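Local coordinates for 2-hydroxyhepta-2,4-diene-1,7-dioate isomerase (PDB 3RR6), which is of unproven function but belongs to the fumarylacetoacetate hydrolase family and may bind a metal and act as an isomerase or acetylpyruvate hydrolase, at residues T191-G195 with Q196-R200; M221-L224 with P225-I229. All coordinates share one frame; numbering follows the deposited sequence. Where two conformers were deposited one is given.

Contact 1: T191-G195 with Q196-R200. With EDO (1,2-ethanediol), chain J; EDO (1,2-ethanediol), chain Q.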
loop_
_atom_site.group_PDB
_atom_site.type_symbol
_atom_site.label_atom_id
_atom_site.label_comp_id
_atom_site.label_asym_id
_atom_site.label_seq_id
_atom_site.Cartn_x
_atom_site.Cartn_y
_atom_site.Cartn_z
ATOM N N THR A 191 -3.256 -10.371 -7.298
ATOM C CA THR A 191 -3.955 -10.668 -6.050
ATOM C C THR A 191 -4.462 -12.093 -6.105
ATOM O O THR A 191 -5.049 -12.494 -7.119
ATOM C CB THR A 191 -5.151 -9.736 -5.850
ATOM O OG1 THR A 191 -4.695 -8.381 -5.858
ATOM C CG2 THR A 191 -5.868 -10.033 -4.527
ATOM N N GLU A 192 -4.216 -12.847 -5.033
ATOM C CA GLU A 192 -4.691 -14.226 -4.913
ATOM C C GLU A 192 -5.578 -14.384 -3.686
ATOM O O GLU A 192 -5.314 -13.799 -2.642
ATOM C CB GLU A 192 -3.514 -15.214 -4.831
ATOM C CG GLU A 192 -2.615 -15.238 -6.043
ATOM C CD GLU A 192 -1.480 -16.256 -5.940
ATOM O OE1 GLU A 192 -1.430 -17.015 -4.943
ATOM O OE2 GLU A 192 -0.647 -16.306 -6.874
ATOM N N VAL A 193 -6.631 -15.179 -3.821
ATOM C CA VAL A 193 -7.462 -15.577 -2.688
ATOM C C VAL A 193 -7.413 -17.100 -2.636
ATOM O O VAL A 193 -7.797 -17.776 -3.596
ATOM C CB VAL A 193 -8.905 -15.083 -2.830
ATOM C CG1 VAL A 193 -9.791 -15.628 -1.696
ATOM C CG2 VAL A 193 -8.950 -13.561 -2.869
ATOM N N ASN A 194 -6.899 -17.626 -1.529
ATOM C CA ASN A 194 -6.729 -19.078 -1.358
ATOM C C ASN A 194 -5.975 -19.712 -2.536
ATOM O O ASN A 194 -6.316 -20.805 -2.989
ATOM C CB ASN A 194 -8.086 -19.743 -1.140
ATOM C CG ASN A 194 -8.854 -19.127 -0.004
ATOM O OD1 ASN A 194 -8.262 -18.668 0.978
ATOM N ND2 ASN A 194 -10.179 -19.094 -0.134
ATOM N N GLY A 195 -4.967 -18.991 -3.029
ATOM C CA GLY A 195 -4.120 -19.450 -4.120
ATOM C C GLY A 195 -4.682 -19.303 -5.522
ATOM O O GLY A 195 -4.032 -19.718 -6.481
ATOM N N GLN A 196 -5.883 -18.736 -5.645
ATOM C CA GLN A 196 -6.543 -18.545 -6.934
ATOM C C GLN A 196 -6.314 -17.087 -7.359
ATOM O O GLN A 196 -6.559 -16.176 -6.566
ATOM C CB GLN A 196 -8.040 -18.835 -6.791
ATOM C CG GLN A 196 -8.363 -20.272 -6.345
ATOM C CD GLN A 196 -9.804 -20.447 -5.895
ATOM O OE1 GLN A 196 -10.633 -19.549 -6.054
ATOM N NE2 GLN A 196 -10.108 -21.607 -5.318
ATOM N N VAL A 197 -5.841 -16.870 -8.584
ATOM C CA VAL A 197 -5.522 -15.509 -9.046
ATOM C C VAL A 197 -6.798 -14.758 -9.436
ATOM O O VAL A 197 -7.514 -15.162 -10.373
ATOM C CB VAL A 197 -4.515 -15.510 -10.217
ATOM C CG1 VAL A 197 -4.248 -14.075 -10.696
ATOM C CG2 VAL A 197 -3.196 -16.200 -9.808
ATOM N N ARG A 198 -7.057 -13.672 -8.709
ATOM C CA ARG A 198 -8.242 -12.829 -8.898
ATOM C C ARG A 198 -7.921 -11.592 -9.723
ATOM O O ARG A 198 -8.732 -11.162 -10.538
ATOM C CB ARG A 198 -8.786 -12.366 -7.543
ATOM C CG ARG A 198 -9.380 -13.460 -6.685
ATOM C CD ARG A 198 -10.817 -13.758 -7.066
ATOM N NE ARG A 198 -11.424 -14.660 -6.101
ATOM C CZ ARG A 198 -12.077 -14.256 -5.012
ATOM N NH1 ARG A 198 -12.238 -12.952 -4.752
ATOM N NH2 ARG A 198 -12.573 -15.164 -4.193
ATOM N N GLN A 199 -6.759 -10.985 -9.462
ATOM C CA GLN A 199 -6.317 -9.798 -10.197
ATOM C C GLN A 199 -4.915 -10.042 -10.712
ATOM O O GLN A 199 -4.100 -10.630 -10.012
ATOM C CB GLN A 199 -6.262 -8.565 -9.281
ATOM C CG GLN A 199 -7.565 -8.241 -8.558
ATOM C CD GLN A 199 -7.464 -6.978 -7.723
ATOM O OE1 GLN A 199 -7.064 -7.011 -6.543
ATOM N NE2 GLN A 199 -7.840 -5.852 -8.321
ATOM N N ARG A 200 -4.629 -9.566 -11.916
ATOM C CA ARG A 200 -3.252 -9.528 -12.434
ATOM C C ARG A 200 -3.146 -8.444 -13.500
ATOM O O ARG A 200 -3.882 -8.458 -14.492
ATOM C CB ARG A 200 -2.801 -10.873 -13.018
ATOM C CG ARG A 200 -1.289 -10.922 -13.283
ATOM C CD ARG A 200 -0.859 -12.080 -14.174
ATOM N NE ARG A 200 -1.111 -13.384 -13.581
ATOM C CZ ARG A 200 -0.212 -14.160 -12.974
ATOM N NH1 ARG A 200 1.053 -13.781 -12.806
ATOM N NH2 ARG A 200 -0.589 -15.334 -12.509
HETATM C C1 EDO J . 1.766 -17.404 -11.360
HETATM O O1 EDO J . 0.622 -17.280 -10.507
HETATM C C2 EDO J . 2.882 -16.512 -10.833
HETATM O O2 EDO J . 3.190 -15.512 -11.810
HETATM C C1 EDO Q . -5.314 -10.267 -15.967
HETATM O O1 EDO Q . -5.042 -9.064 -16.727
HETATM C C2 EDO Q . -6.748 -10.794 -15.986
HETATM O O2 EDO Q . -7.267 -10.953 -14.652
HETATM O O HOH W 1 -12.077 -19.313 -2.930
#

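Contact 2: M221-L224 with P225-I229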
loop_
_atom_site.group_PDB
_atom_site.type_symbol
_atom_site.label_atom_id
_atom_site.label_comp_id
_atom_site.label_asym_id
_atom_site.label_seq_id
_atom_site.Cartn_x
_atom_site.Cartn_y
_atom_site.Cartn_z
ATOM N N MET A 221 -3.349 18.769 -0.832
ATOM C CA MET A 221 -2.990 18.689 0.586
ATOM C C MET A 221 -1.493 18.515 0.770
ATOM O O MET A 221 -0.826 17.832 -0.021
ATOM C CB MET A 221 -3.729 17.530 1.265
ATOM C CG MET A 221 -3.474 16.167 0.655
ATOM S SD MET A 221 -4.591 14.898 1.304
ATOM C CE MET A 221 -6.120 15.334 0.462
ATOM N N THR A 222 -0.977 19.118 1.832
ATOM C CA THR A 222 0.392 18.869 2.258
ATOM C C THR A 222 0.569 17.385 2.592
ATOM O O THR A 222 -0.283 16.761 3.238
ATOM C CB THR A 222 0.752 19.728 3.473
ATOM O OG1 THR A 222 0.815 21.106 3.086
ATOM C CG2 THR A 222 2.100 19.318 4.061
ATOM N N LEU A 223 1.684 16.821 2.124
ATOM C CA LEU A 223 2.054 15.442 2.416
ATOM C C LEU A 223 3.234 15.458 3.387
ATOM O O LEU A 223 4.118 16.315 3.297
ATOM C CB LEU A 223 2.423 14.705 1.139
ATOM C CG LEU A 223 1.262 14.498 0.155
ATOM C CD1 LEU A 223 1.767 14.003 -1.193
ATOM C CD2 LEU A 223 0.232 13.533 0.749
ATOM N N LEU A 224 3.219 14.531 4.333
ATOM C CA LEU A 224 4.249 14.446 5.371
ATOM C C LEU A 224 5.059 13.161 5.179
ATOM O O LEU A 224 4.550 12.192 4.629
ATOM C CB LEU A 224 3.582 14.456 6.744
ATOM C CG LEU A 224 2.731 15.703 7.023
ATOM C CD1 LEU A 224 1.947 15.562 8.325
ATOM C CD2 LEU A 224 3.600 16.965 7.015
ATOM N N PRO A 225 6.321 13.146 5.640
ATOM C CA PRO A 225 7.085 11.906 5.568
ATOM C C PRO A 225 6.352 10.779 6.262
ATOM O O PRO A 225 5.880 10.937 7.398
ATOM C CB PRO A 225 8.391 12.248 6.296
ATOM C CG PRO A 225 8.509 13.710 6.167
ATOM C CD PRO A 225 7.106 14.233 6.242
ATOM N N GLY A 226 6.247 9.657 5.564
ATOM C CA GLY A 226 5.518 8.505 6.038
ATOM C C GLY A 226 4.116 8.364 5.479
ATOM O O GLY A 226 3.535 7.286 5.560
ATOM N N ASP A 227 3.555 9.438 4.922
ATOM C CA ASP A 227 2.240 9.331 4.296
ATOM C C ASP A 227 2.264 8.303 3.159
ATOM O O ASP A 227 3.268 8.134 2.467
ATOM C CB ASP A 227 1.756 10.682 3.764
ATOM C CG ASP A 227 1.245 11.604 4.856
ATOM O OD1 ASP A 227 1.132 11.167 6.031
ATOM O OD2 ASP A 227 0.955 12.776 4.528
ATOM N N VAL A 228 1.136 7.642 2.977
ATOM C CA VAL A 228 0.986 6.593 1.978
ATOM C C VAL A 228 -0.041 7.029 0.947
ATOM O O VAL A 228 -1.095 7.549 1.313
ATOM C CB VAL A 228 0.546 5.290 2.640
ATOM C CG1 VAL A 228 0.193 4.225 1.601
ATOM C CG2 VAL A 228 1.642 4.768 3.572
ATOM N N ILE A 229 0.271 6.829 -0.333
ATOM C CA ILE A 229 -0.703 7.010 -1.409
ATOM C C ILE A 229 -0.879 5.685 -2.149
ATOM O O ILE A 229 0.063 5.166 -2.756
ATOM C CB ILE A 229 -0.310 8.098 -2.427
ATOM C CG1 ILE A 229 0.001 9.419 -1.728
ATOM C CG2 ILE A 229 -1.459 8.268 -3.442
ATOM C CD1 ILE A 229 0.640 10.473 -2.661
#

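Contact 1: T191-G195 with Q196-R200
The side chains of Thr191 and Gln199 run alongside each other on one face of the hairpin. Thr191 OG1 donates to Gln199 OE1 at 2.8 Å, from above the plane of the amide and not on a lone pair. The threonine hydroxyl is turned anti to its carbonyl carbon (chi1 -58°), which sets it beside this amide. Gln199 OE1 also accepts from Gly119 N, and Gln199 NE2 donates to Thr233 OG1, so the buried amide is held at both ends. Val193 meets Arg198 next. Arg198 has two conformers. In the one given, Val193 CG2 sits 3.8 Å above the plane of the Arg198 guanidinium, over its centre. In that conformer the arginine chain bends at CB-CG (chi2 -83°), which folds the group back over the valine, and Arg198 NH1 bonds Pro239 O. On the opposite face from Thr191 and Gln199, Glu192 CG touches Val197 CG2 at 3.9 Å, while the Glu192 carboxylate pairs with Arg190.

The backbone sets these pairs. Thr191 O accepts from both Arg198 N (2.8 Å) and Gln199 N (3.3 Å), which makes a classic beta bulge. Thr191 N bonds Gln199 O at 2.9 Å. Val193 and Gln196 form a hydrogen-bonded pair across a type I' turn, with Val193 N to Gln196 O at 2.9 Å. Asn194 and Gly195 fill the turn with positive phi angles.

This is the end of the beta hairpin of strands 188-193 and 196-202. Strand 245-250 lies along the other edge of strand 188-193, where Thr191 and Val193 touch Val246. His117 of strand 115-125 touches the same two side chains.

Contact 2: M221-L224 with P225-I229
Asp227 OD2 is gripped by Leu224 N and by Lys66. The bond from Leu224 N to Asp227 OD2 is 2.9 Å long and nearly straight (171°), but it comes from well above the carboxylate plane. Lys66 NZ makes a salt bridge to the same oxygen and also bonds Thr222 O. The other oxygen, Asp227 OD1, bonds Ser65 OG. The buried carboxylate thus has partners on both oxygens, and the lysine probably helps to keep it ionised.

Asp227 CG stands anti to its own carbonyl carbon (chi1 -77°), and this turns the carboxylate back to the Leu224 amide. The backbone bond from Asp227 N to Leu224 O, 2.9 Å, closes the type II turn Leu224-Asp227. Gly226 takes its third position with positive phi (99°), as is usual for glycine in a type II turn. One branch of Leu223, CD2, lies 3.9 Å from Asp227 OD2. The other branch, Leu223 CD1, meets Ile229 CD1 at 4.0 Å, and the two side chains cross at about a right angle.

The segment leads from helix 210-220 into strand 228-230. Leu223 rests on Val217 and Ser218 of that helix, and Ile229 on Ile213. Ile125 of strand 115-125 contacts Leu223 and bonds the backbone of Gly226 and Asp227. On the other side of strand 228-230 runs strand 67-70, parallel to it.

Overall arrangement
The chain reaches contact 1 first. There it turns back between strands 188-193 and 196-202 and closes a hairpin. Helix 210-220 follows, and contact 2 then closes the turn that leads into strand 228-230. The two contacts come in series and neither nests in nor crosses the other. Their centres are about 30 Å apart, on opposite sides of the chain's centre, and their nearest atoms are about 15 Å apart. Contact 1 belongs to the sheet that includes strand 245-250. Contact 2 ties helix 210-220 to strands 67-70 and 115-125. Strand 115-125 serves both, through His117 at contact 1 and Ile125 at contact 2.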